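Long-range contacts in nitroreductase family protein (Lactobacillus plantarum, PDB 4QLY), which is an FMN-dependent enone reductase of the pathway that saturates polyunsaturated fatty acids, probably reducing 10-oxo-(11E)-octadecenoate to 10-oxooctadecanoate with NADH: residues Arg22-Gln27 and Asp165-Ser170; Val102-Trp107 and Thr127-Tyr132; Ala94-Ser99 and Lys186-Val191. All coordinates share one frame; numbering follows the deposited sequence.

Contact 1 of 3, residues Arg22-Gln27 and Asp165-Ser170; sequences RHSVRQ and DANAFS. With FMN (flavin mononucleotide), chain E.
Ser24 and Val25 meet Ala166 and Asn167 at the FMN site of the nitroreductase fold, where the loop carrying Arg22, Ser24 and Arg26 passes strand 165-169. One backbone hydrogen bond joins them, Val25 N to Ala166 O at 3.1 Å. The apolar contact belongs to Val25: with CG1 anti to the backbone N (chi1 171°), CG2 lands 3.5 Å from Asp165 CB, while the Asp165 carboxylate is bridged to Arg160. Waters add to the joint: one links Arg22 NH1 to Ala166 O, another Ser24 OG to Ala168 N.

A second set of polar groups serves FMN. Around the FMN phosphate, Arg22 NH1 reaches O3P at the guanidinium edge, nearly straight (168°), Ser24 N bonds to O1P at 2.7 Å, and Ser24 OG donates to O3P at 2.8 Å. The same hydroxyl takes a weak bond from Asn167 ND2 at 3.2 Å; Asn167 OD1 is held by Gln83, which fixes the turn of the amide. At the pyrimidine edge of the isoalloxazine, Arg26 NE binds FMN O2 at 2.7 Å and its NH2 meets FMN N1 in the guanidinium plane, while just past the strand Ser170 N bonds to FMN N5 at 3.0 Å.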
loop_
_atom_site.group_PDB
_atom_site.type_symbol
_atom_site.label_atom_id
_atom_site.label_comp_id
_atom_site.label_asym_id
_atom_site.label_seq_id
_atom_site.Cartn_x
_atom_site.Cartn_y
_atom_site.Cartn_z
ATOM N N ARG A 22 -2.395 14.838 5.472
ATOM C CA ARG A 22 -1.419 14.489 4.450
ATOM C C ARG A 22 -1.937 14.865 3.066
ATOM O O ARG A 22 -3.017 14.436 2.669
ATOM C CB ARG A 22 -1.092 12.988 4.492
ATOM C CG ARG A 22 -0.090 12.576 3.425
ATOM C CD ARG A 22 -0.396 11.199 2.842
ATOM N NE ARG A 22 -1.743 11.123 2.272
ATOM C CZ ARG A 22 -2.102 11.611 1.086
ATOM N NH1 ARG A 22 -1.226 12.259 0.319
ATOM N NH2 ARG A 22 -3.355 11.466 0.674
ATOM N N HIS A 23 -1.179 15.678 2.338
ATOM C CA HIS A 23 -1.458 15.912 0.920
ATOM C C HIS A 23 -0.195 15.680 0.106
ATOM O O HIS A 23 0.900 15.611 0.659
ATOM C CB HIS A 23 -1.982 17.336 0.672
ATOM C CG HIS A 23 -2.926 17.814 1.727
ATOM N ND1 HIS A 23 -4.269 17.502 1.720
ATOM C CD2 HIS A 23 -2.718 18.569 2.830
ATOM C CE1 HIS A 23 -4.846 18.041 2.779
ATOM N NE2 HIS A 23 -3.926 18.686 3.475
ATOM N N SER A 24 -0.357 15.535 -1.203
ATOM C CA SER A 24 0.782 15.478 -2.089
ATOM C C SER A 24 1.387 16.870 -2.241
ATOM O O SER A 24 0.804 17.763 -2.888
ATOM C CB SER A 24 0.387 14.917 -3.451
ATOM O OG SER A 24 0.145 13.529 -3.353
ATOM N N VAL A 25 2.540 17.061 -1.614
ATOM C CA VAL A 25 3.312 18.295 -1.800
ATOM C C VAL A 25 4.245 18.109 -2.984
ATOM O O VAL A 25 4.951 17.102 -3.063
ATOM C CB VAL A 25 4.112 18.647 -0.540
ATOM C CG1 VAL A 25 5.070 19.785 -0.813
ATOM C CG2 VAL A 25 3.151 18.988 0.603
ATOM N N ARG A 26 4.246 19.054 -3.916
ATOM C CA ARG A 26 4.979 18.838 -5.159
ATOM C C ARG A 26 6.041 19.907 -5.394
ATOM O O ARG A 26 6.802 19.849 -6.356
ATOM C CB ARG A 26 4.014 18.779 -6.340
ATOM C CG ARG A 26 3.016 17.625 -6.279
ATOM C CD ARG A 26 2.130 17.576 -7.527
ATOM N NE ARG A 26 1.287 16.378 -7.532
ATOM C CZ ARG A 26 0.076 16.303 -6.977
ATOM N NH1 ARG A 26 -0.447 17.360 -6.375
ATOM N NH2 ARG A 26 -0.610 15.160 -7.014
ATOM N N GLN A 27 6.082 20.881 -4.497
ATOM C CA GLN A 27 7.076 21.931 -4.543
ATOM C C GLN A 27 7.774 21.991 -3.211
ATOM O O GLN A 27 7.164 22.341 -2.203
ATOM C CB GLN A 27 6.436 23.281 -4.884
ATOM C CG GLN A 27 5.953 23.391 -6.318
ATOM C CD GLN A 27 7.098 23.310 -7.321
ATOM O OE1 GLN A 27 8.273 23.435 -6.956
ATOM N NE2 GLN A 27 6.762 23.113 -8.594
ATOM N N ASP A 165 7.338 16.715 4.125
ATOM C CA ASP A 165 6.178 16.355 3.320
ATOM C C ASP A 165 6.661 15.581 2.115
ATOM O O ASP A 165 7.871 15.444 1.897
ATOM C CB ASP A 165 5.374 17.590 2.889
ATOM C CG ASP A 165 4.347 17.998 3.923
ATOM O OD1 ASP A 165 3.326 17.276 4.089
ATOM O OD2 ASP A 165 4.568 19.032 4.587
ATOM N N ALA A 166 5.720 15.065 1.339
ATOM C CA ALA A 166 6.063 14.093 0.322
ATOM C C ALA A 166 5.038 13.991 -0.777
ATOM O O ALA A 166 3.901 14.471 -0.664
ATOM C CB ALA A 166 6.276 12.704 0.961
ATOM N N ASN A 167 5.471 13.354 -1.855
ATOM C CA ASN A 167 4.612 13.045 -2.974
ATOM C C ASN A 167 4.976 11.694 -3.554
ATOM O O ASN A 167 6.146 11.460 -3.886
ATOM C CB ASN A 167 4.712 14.106 -4.058
ATOM C CG ASN A 167 4.024 13.673 -5.335
ATOM O OD1 ASN A 167 4.633 13.650 -6.405
ATOM N ND2 ASN A 167 2.754 13.280 -5.220
ATOM N N ALA A 168 3.984 10.808 -3.659
ATOM C CA ALA A 168 4.164 9.540 -4.359
ATOM C C ALA A 168 3.893 9.765 -5.827
ATOM O O ALA A 168 2.950 10.474 -6.191
ATOM C CB ALA A 168 3.234 8.451 -3.806
ATOM N N PHE A 169 4.690 9.144 -6.684
ATOM C CA PHE A 169 4.451 9.282 -8.118
ATOM C C PHE A 169 4.873 8.045 -8.897
ATOM O O PHE A 169 5.832 7.369 -8.534
ATOM C CB PHE A 169 5.151 10.540 -8.662
ATOM C CG PHE A 169 6.653 10.513 -8.548
ATOM C CD1 PHE A 169 7.285 10.967 -7.394
ATOM C CD2 PHE A 169 7.436 10.055 -9.599
ATOM C CE1 PHE A 169 8.670 10.952 -7.287
ATOM C CE2 PHE A 169 8.835 10.030 -9.492
ATOM C CZ PHE A 169 9.442 10.482 -8.339
ATOM N N SER A 170 4.126 7.738 -9.955
ATOM C CA SER A 170 4.441 6.598 -10.816
ATOM C C SER A 170 4.397 7.041 -12.266
ATOM O O SER A 170 4.376 6.221 -13.182
ATOM C CB SER A 170 3.478 5.418 -10.573
ATOM O OG SER A 170 2.127 5.780 -10.818
HETATM N N1 FMN E . 1.105 12.776 -8.349
HETATM C C2 FMN E . 1.782 13.383 -9.394
HETATM O O2 FMN E . 1.830 14.604 -9.447
HETATM N N3 FMN E . 2.402 12.644 -10.376
HETATM C C4 FMN E . 2.362 11.269 -10.324
HETATM O O4 FMN E . 2.925 10.594 -11.201
HETATM C C4A FMN E . 1.684 10.655 -9.272
HETATM N N5 FMN E . 1.646 9.281 -9.209
HETATM C C5A FMN E . 1.006 8.658 -8.163
HETATM C C6 FMN E . 1.020 7.272 -8.134
HETATM C C7 FMN E . 0.391 6.601 -7.106
HETATM C C7M FMN E . 0.396 5.101 -7.091
HETATM C C8 FMN E . -0.241 7.313 -6.099
HETATM C C8M FMN E . -0.916 6.544 -4.994
HETATM C C9 FMN E . -0.251 8.712 -6.122
HETATM C C9A FMN E . 0.379 9.400 -7.163
HETATM N N10 FMN E . 0.401 10.799 -7.231
HETATM C C10 FMN E . 1.058 11.407 -8.283
HETATM C "C1'" FMN E . -0.266 11.679 -6.197
HETATM C "C2'" FMN E . -1.805 11.732 -6.424
HETATM O "O2'" FMN E . -2.180 12.555 -7.512
HETATM C "C3'" FMN E . -2.576 12.245 -5.208
HETATM O "O3'" FMN E . -2.339 11.347 -4.153
HETATM C "C4'" FMN E . -4.108 12.327 -5.394
HETATM O "O4'" FMN E . -4.487 13.317 -6.323
HETATM C "C5'" FMN E . -4.739 12.662 -4.051
HETATM O "O5'" FMN E . -4.185 13.883 -3.622
HETATM P P FMN E . -3.472 14.033 -2.190
HETATM O O1P FMN E . -2.888 15.421 -2.075
HETATM O O2P FMN E . -4.419 13.768 -1.049
HETATM O O3P FMN E . -2.309 13.042 -2.142
HETATM O O HOH W 1 1.673 12.477 0.334
HETATM O O HOH W 2 3.015 15.306 2.447
HETATM O O HOH W 3 0.707 17.649 3.598
HETATM O O HOH W 4 1.387 11.568 -2.125
#

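Contact 2 of 3, residues Val102-Trp107 and Thr127-Tyr132; sequences VYRDVW and TFLPLY
Tyr103 holds its CG anti to the backbone N (chi1 -153°) and Phe128 sets its own between the backbone N and the carbonyl carbon (chi1 71°), and these two choices bring the rings together in a T-shaped stack. The edge of Tyr103 points at the face of Phe128, ring centroids 4.8 Å apart and planes at 71°. CD2 of Tyr103 does the touching, off toward the rim, 3.4 Å from Phe128 CE1. The opposite face of Phe128 lies under Leu129 CB, and Arg104 N comes to the ring edge, 3.7 Å from CZ of Phe128. Trp107 completes an aromatic cluster: its CD1 meets Phe128 CE1 at 3.9 Å, rim to rim, while its NE1 sits above one face of Tyr103.

Phe128 occupies the N-cap position of helix 129-133, so the cluster fastens the start of that short helix to helix 99-113. Trp107 also packs on Leu121 and Ile124 of the intervening helix 118-126. Beside the rings, Leu129 CD1 rests on the aliphatic stem of Arg104, 3.8 Å from its CG. The guanidinium turns away from Leu129 and grips one oxygen of Asp105 with two nitrogens, NE 2.9 Å and NH2 2.7 Å from OD1. Tyr209 of the second subunit packs on Val102, Tyr103 and Val106, and the Tyr103 side chain comes within about 7 Å of a bound FMN other than that of contact 1.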
loop_
_atom_site.group_PDB
_atom_site.type_symbol
_atom_site.label_atom_id
_atom_site.label_comp_id
_atom_site.label_asym_id
_atom_site.label_seq_id
_atom_site.Cartn_x
_atom_site.Cartn_y
_atom_site.Cartn_z
ATOM N N VAL A 102 15.887 -14.589 -1.080
ATOM C CA VAL A 102 16.612 -13.851 -0.049
ATOM C C VAL A 102 16.232 -14.406 1.319
ATOM O O VAL A 102 17.086 -14.684 2.165
ATOM C CB VAL A 102 16.305 -12.341 -0.094
ATOM C CG1 VAL A 102 17.062 -11.609 1.020
ATOM C CG2 VAL A 102 16.659 -11.773 -1.464
ATOM N N TYR A 103 14.932 -14.574 1.520
ATOM C CA TYR A 103 14.404 -15.101 2.775
ATOM C C TYR A 103 14.970 -16.487 3.038
ATOM O O TYR A 103 15.466 -16.770 4.133
ATOM C CB TYR A 103 12.873 -15.137 2.728
ATOM C CG TYR A 103 12.212 -15.035 4.083
ATOM C CD1 TYR A 103 12.519 -13.997 4.952
ATOM C CD2 TYR A 103 11.273 -15.975 4.489
ATOM C CE1 TYR A 103 11.915 -13.900 6.192
ATOM C CE2 TYR A 103 10.653 -15.886 5.729
ATOM C CZ TYR A 103 10.980 -14.852 6.574
ATOM O OH TYR A 103 10.371 -14.768 7.800
ATOM N N ARG A 104 14.913 -17.337 2.015
ATOM C CA ARG A 104 15.472 -18.685 2.101
ATOM C C ARG A 104 16.955 -18.684 2.481
ATOM O O ARG A 104 17.380 -19.438 3.364
ATOM C CB ARG A 104 15.296 -19.423 0.776
ATOM C CG ARG A 104 15.978 -20.802 0.770
ATOM C CD ARG A 104 16.399 -21.214 -0.635
ATOM N NE ARG A 104 17.346 -20.258 -1.205
ATOM C CZ ARG A 104 17.732 -20.265 -2.476
ATOM N NH1 ARG A 104 17.252 -21.182 -3.309
ATOM N NH2 ARG A 104 18.597 -19.359 -2.912
ATOM N N ASP A 105 17.732 -17.833 1.813
ATOM C CA ASP A 105 19.177 -17.762 2.037
ATOM C C ASP A 105 19.497 -17.448 3.485
ATOM O O ASP A 105 20.441 -17.997 4.046
ATOM C CB ASP A 105 19.825 -16.719 1.128
ATOM C CG ASP A 105 19.791 -17.119 -0.335
ATOM O OD1 ASP A 105 19.412 -18.279 -0.625
ATOM O OD2 ASP A 105 20.147 -16.276 -1.190
ATOM N N VAL A 106 18.703 -16.569 4.088
ATOM C CA VAL A 106 18.869 -16.240 5.497
ATOM C C VAL A 106 18.813 -17.491 6.371
ATOM O O VAL A 106 19.725 -17.740 7.175
ATOM C CB VAL A 106 17.800 -15.251 5.970
ATOM C CG1 VAL A 106 17.809 -15.139 7.500
ATOM C CG2 VAL A 106 18.021 -13.903 5.327
ATOM N N TRP A 107 17.760 -18.287 6.188
ATOM C CA TRP A 107 17.545 -19.469 7.012
ATOM C C TRP A 107 18.587 -20.545 6.718
ATOM O O TRP A 107 19.062 -21.206 7.640
ATOM C CB TRP A 107 16.120 -20.022 6.811
ATOM C CG TRP A 107 15.059 -18.978 7.031
ATOM C CD1 TRP A 107 14.141 -18.527 6.117
ATOM C CD2 TRP A 107 14.828 -18.228 8.229
ATOM N NE1 TRP A 107 13.347 -17.553 6.680
ATOM C CE2 TRP A 107 13.752 -17.346 7.972
ATOM C CE3 TRP A 107 15.425 -18.210 9.494
ATOM C CZ2 TRP A 107 13.263 -16.470 8.935
ATOM C CZ3 TRP A 107 14.936 -17.335 10.447
ATOM C CH2 TRP A 107 13.864 -16.479 10.163
ATOM N N THR A 127 6.877 -23.277 5.124
ATOM C CA THR A 127 5.834 -22.266 5.313
ATOM C C THR A 127 5.699 -21.206 4.201
ATOM O O THR A 127 4.626 -20.615 4.050
ATOM C CB THR A 127 6.046 -21.513 6.634
ATOM O OG1 THR A 127 7.300 -20.812 6.592
ATOM C CG2 THR A 127 6.042 -22.490 7.805
ATOM N N PHE A 128 6.760 -20.946 3.437
ATOM C CA PHE A 128 6.668 -19.939 2.366
ATOM C C PHE A 128 7.203 -20.388 1.011
ATOM O O PHE A 128 6.709 -19.936 -0.028
ATOM C CB PHE A 128 7.398 -18.643 2.769
ATOM C CG PHE A 128 8.914 -18.760 2.793
ATOM C CD1 PHE A 128 9.570 -19.245 3.914
ATOM C CD2 PHE A 128 9.680 -18.371 1.698
ATOM C CE1 PHE A 128 10.965 -19.347 3.946
ATOM C CE2 PHE A 128 11.062 -18.476 1.719
ATOM C CZ PHE A 128 11.711 -18.959 2.851
ATOM N N LEU A 129 8.220 -21.250 1.011
ATOM C CA LEU A 129 8.930 -21.557 -0.233
ATOM C C LEU A 129 8.115 -22.318 -1.276
ATOM O O LEU A 129 8.186 -21.965 -2.443
ATOM C CB LEU A 129 10.221 -22.337 0.049
ATOM C CG LEU A 129 11.513 -21.549 -0.150
ATOM C CD1 LEU A 129 12.742 -22.475 -0.143
ATOM C CD2 LEU A 129 11.458 -20.689 -1.422
ATOM N N PRO A 130 7.368 -23.374 -0.884
ATOM C CA PRO A 130 6.561 -23.989 -1.952
ATOM C C PRO A 130 5.618 -22.996 -2.631
ATOM O O PRO A 130 5.489 -23.014 -3.852
ATOM C CB PRO A 130 5.768 -25.091 -1.224
ATOM C CG PRO A 130 6.074 -24.937 0.240
ATOM C CD PRO A 130 7.376 -24.201 0.336
ATOM N N LEU A 131 4.989 -22.129 -1.852
ATOM C CA LEU A 131 4.110 -21.109 -2.408
ATOM C C LEU A 131 4.864 -20.193 -3.383
ATOM O O LEU A 131 4.558 -20.142 -4.567
ATOM C CB LEU A 131 3.486 -20.298 -1.268
ATOM C CG LEU A 131 2.567 -19.121 -1.593
ATOM C CD1 LEU A 131 1.383 -19.601 -2.388
ATOM C CD2 LEU A 131 2.129 -18.428 -0.304
ATOM N N TYR A 132 5.883 -19.502 -2.894
ATOM C CA TYR A 132 6.552 -18.496 -3.711
ATOM C C TYR A 132 7.407 -19.086 -4.841
ATOM O O TYR A 132 7.385 -18.580 -5.965
ATOM C CB TYR A 132 7.383 -17.578 -2.806
ATOM C CG TYR A 132 6.511 -16.540 -2.133
ATOM C CD1 TYR A 132 5.891 -16.799 -0.912
ATOM C CD2 TYR A 132 6.256 -15.325 -2.753
ATOM C CE1 TYR A 132 5.062 -15.855 -0.316
ATOM C CE2 TYR A 132 5.433 -14.381 -2.172
ATOM C CZ TYR A 132 4.844 -14.642 -0.957
ATOM O OH TYR A 132 4.027 -13.681 -0.399
#

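Contact 3 of 3, residues Ala94-Ser99 and Lys186-Val191; sequences AGDTQS and KRYVPV
Gly95 and Val189 form the hydrogen-bonded pair of an antiparallel strand pairing, N to O at 2.7 Å from Gly95 to Val189 and 2.9 Å from Val189 back to Gly95, with Ala94-Pro190 and Asp96-Tyr188 as the non-hydrogen-bonded pairs to either side. A CB at Gly95 would run into Val189 CG1 as it stands here.

Where strand 89-96 ends, Asp96 and Arg187 form a side-on salt bridge. Arg187 is stretched out, with CG anti to the backbone N (chi1 178°), and offers one nitrogen to each oxygen: NE to Asp96 OD1 at 2.8 Å and NH2 to Asp96 OD2 at 2.9 Å. The two planes are 41° apart, and NE comes to OD1 from above the carboxylate. From the opposite face of that plane Gln98 N bonds to Asp96 OD1 at 2.8 Å, an Asx turn within the type I turn from Asp96 to Ser99. Tyr188 OH lies over the centre of the guanidinium, and the Gln98 amide crosses the aliphatic stem, its NE2 3.4 Å from Arg187 CB. The Arg187 carbonyl is gripped twice by Thr97, through N at 3.0 Å and OG1 at 2.6 Å. An alanine in place of Arg187 is likely to strand the buried carboxylate of Asp96 without its countercharge and to let the Gln98 amide turn. A water joins Gln98 NE2, Thr97 OG1 and Lys186 O.

Ala94, Tyr188 and Pro190 face Ile178 of helix 177-180, whereas Val189 and Val191 face helix 137-161, through Lys141 and Cys148; Val191 also touches Ile146 of the second subunit, and His59 of strand 58-63 meets the Tyr188 ring. Strands 89-96 and 188-197 are the inner two of the four-strand antiparallel sheet, with 58-63 beyond 89-96 and 165-169 beyond 188-197.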
loop_
_atom_site.group_PDB
_atom_site.type_symbol
_atom_site.label_atom_id
_atom_site.label_comp_id
_atom_site.label_asym_id
_atom_site.label_seq_id
_atom_site.Cartn_x
_atom_site.Cartn_y
_atom_site.Cartn_z
ATOM N N ALA A 94 11.248 -0.121 -5.533
ATOM C CA ALA A 94 11.130 -1.232 -6.477
ATOM C C ALA A 94 10.804 -2.540 -5.752
ATOM O O ALA A 94 11.191 -2.728 -4.598
ATOM C CB ALA A 94 12.419 -1.383 -7.283
ATOM N N GLY A 95 10.126 -3.455 -6.441
ATOM C CA GLY A 95 9.715 -4.715 -5.846
ATOM C C GLY A 95 10.634 -5.862 -6.221
ATOM O O GLY A 95 10.855 -6.126 -7.401
ATOM N N ASP A 96 11.170 -6.546 -5.217
ATOM C CA ASP A 96 12.089 -7.664 -5.449
ATOM C C ASP A 96 11.316 -8.949 -5.685
ATOM O O ASP A 96 10.823 -9.545 -4.735
ATOM C CB ASP A 96 13.029 -7.821 -4.251
ATOM C CG ASP A 96 14.034 -8.962 -4.415
ATOM O OD1 ASP A 96 14.066 -9.656 -5.457
ATOM O OD2 ASP A 96 14.820 -9.140 -3.474
ATOM N N THR A 97 11.211 -9.384 -6.941
ATOM C CA THR A 97 10.442 -10.589 -7.242
ATOM C C THR A 97 11.206 -11.879 -6.939
ATOM O O THR A 97 10.695 -12.970 -7.190
ATOM C CB THR A 97 9.982 -10.634 -8.716
ATOM O OG1 THR A 97 11.117 -10.678 -9.575
ATOM C CG2 THR A 97 9.119 -9.421 -9.058
ATOM N N GLN A 98 12.417 -11.750 -6.399
ATOM C CA GLN A 98 13.174 -12.900 -5.895
ATOM C C GLN A 98 13.332 -12.864 -4.366
ATOM O O GLN A 98 14.212 -13.538 -3.807
ATOM C CB GLN A 98 14.567 -12.966 -6.547
ATOM C CG GLN A 98 14.552 -13.362 -8.022
ATOM C CD GLN A 98 15.908 -13.139 -8.691
ATOM O OE1 GLN A 98 16.953 -13.359 -8.086
ATOM N NE2 GLN A 98 15.887 -12.695 -9.940
ATOM N N SER A 99 12.490 -12.079 -3.692
ATOM C CA SER A 99 12.623 -11.891 -2.243
ATOM C C SER A 99 12.455 -13.189 -1.466
ATOM O O SER A 99 12.888 -13.288 -0.329
ATOM C CB SER A 99 11.603 -10.876 -1.722
ATOM O OG SER A 99 10.289 -11.395 -1.806
ATOM N N LYS A 186 15.493 -8.170 -14.675
ATOM C CA LYS A 186 14.811 -9.457 -14.626
ATOM C C LYS A 186 14.230 -9.678 -13.219
ATOM O O LYS A 186 13.300 -10.456 -13.038
ATOM C CB LYS A 186 15.758 -10.604 -15.052
ATOM C CG LYS A 186 16.777 -11.071 -14.011
ATOM C CD LYS A 186 17.952 -11.821 -14.636
ATOM C CE LYS A 186 19.321 -11.345 -14.134
ATOM N NZ LYS A 186 20.469 -11.974 -14.828
ATOM N N ARG A 187 14.749 -8.946 -12.239
ATOM C CA ARG A 187 14.405 -9.182 -10.843
ATOM C C ARG A 187 13.451 -8.143 -10.224
ATOM O O ARG A 187 12.498 -8.508 -9.527
ATOM C CB ARG A 187 15.692 -9.257 -10.018
ATOM C CG ARG A 187 15.479 -9.446 -8.528
ATOM C CD ARG A 187 16.807 -9.662 -7.832
ATOM N NE ARG A 187 16.671 -9.669 -6.381
ATOM C CZ ARG A 187 17.674 -9.913 -5.546
ATOM N NH1 ARG A 187 18.887 -10.166 -6.032
ATOM N NH2 ARG A 187 17.472 -9.900 -4.232
ATOM N N TYR A 188 13.700 -6.861 -10.469
ATOM C CA TYR A 188 12.945 -5.798 -9.799
ATOM C C TYR A 188 11.856 -5.157 -10.671
ATOM O O TYR A 188 12.073 -4.862 -11.847
ATOM C CB TYR A 188 13.904 -4.708 -9.310
ATOM C CG TYR A 188 14.941 -5.185 -8.317
ATOM C CD1 TYR A 188 14.666 -5.208 -6.951
ATOM C CD2 TYR A 188 16.198 -5.611 -8.742
ATOM C CE1 TYR A 188 15.615 -5.649 -6.036
ATOM C CE2 TYR A 188 17.146 -6.050 -7.836
ATOM C CZ TYR A 188 16.851 -6.065 -6.489
ATOM O OH TYR A 188 17.788 -6.499 -5.593
ATOM N N VAL A 189 10.688 -4.934 -10.078
ATOM C CA VAL A 189 9.604 -4.236 -10.754
ATOM C C VAL A 189 9.465 -2.822 -10.178
ATOM O O VAL A 189 9.414 -2.643 -8.962
ATOM C CB VAL A 189 8.257 -5.021 -10.640
ATOM C CG1 VAL A 189 7.980 -5.452 -9.212
ATOM C CG2 VAL A 189 7.093 -4.200 -11.179
ATOM N N PRO A 190 9.422 -1.805 -11.052
ATOM C CA PRO A 190 9.262 -0.421 -10.597
ATOM C C PRO A 190 7.838 -0.148 -10.100
ATOM O O PRO A 190 6.871 -0.526 -10.761
ATOM C CB PRO A 190 9.575 0.387 -11.858
ATOM C CG PRO A 190 9.109 -0.502 -12.970
ATOM C CD PRO A 190 9.487 -1.891 -12.524
ATOM N N VAL A 191 7.703 0.504 -8.949
ATOM C CA VAL A 191 6.377 0.722 -8.400
ATOM C C VAL A 191 6.065 2.201 -8.224
ATOM O O VAL A 191 5.160 2.713 -8.878
ATOM C CB VAL A 191 6.188 -0.008 -7.063
ATOM C CG1 VAL A 191 4.834 0.343 -6.472
ATOM C CG2 VAL A 191 6.285 -1.515 -7.279
HETATM O O HOH W 5 13.209 -12.425 -11.388
#

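In the fold
From the N terminus, residues 22-27 open contact 1, which closes only at strand 165-169, bringing the loop after helix 15-20 onto the sheet. Within that span strand 89-96 starts contact 3, closed by strand 188-197 beyond the end of contact 1, so the two cross. Contact 2, between helices 99-113 and 129-133, falls inside both spans. Strands 165-169 and 188-197 are sheet neighbours, and contacts 1 and 3 touch where Ser170 CB packs on Val191 O. At the other end Val102 CG2 packs against Arg187 NH2, tying the helices of contact 2 to contact 3. Contacts 1 and 2 have centres about 35 Å apart, on opposite sides of the chain's centre.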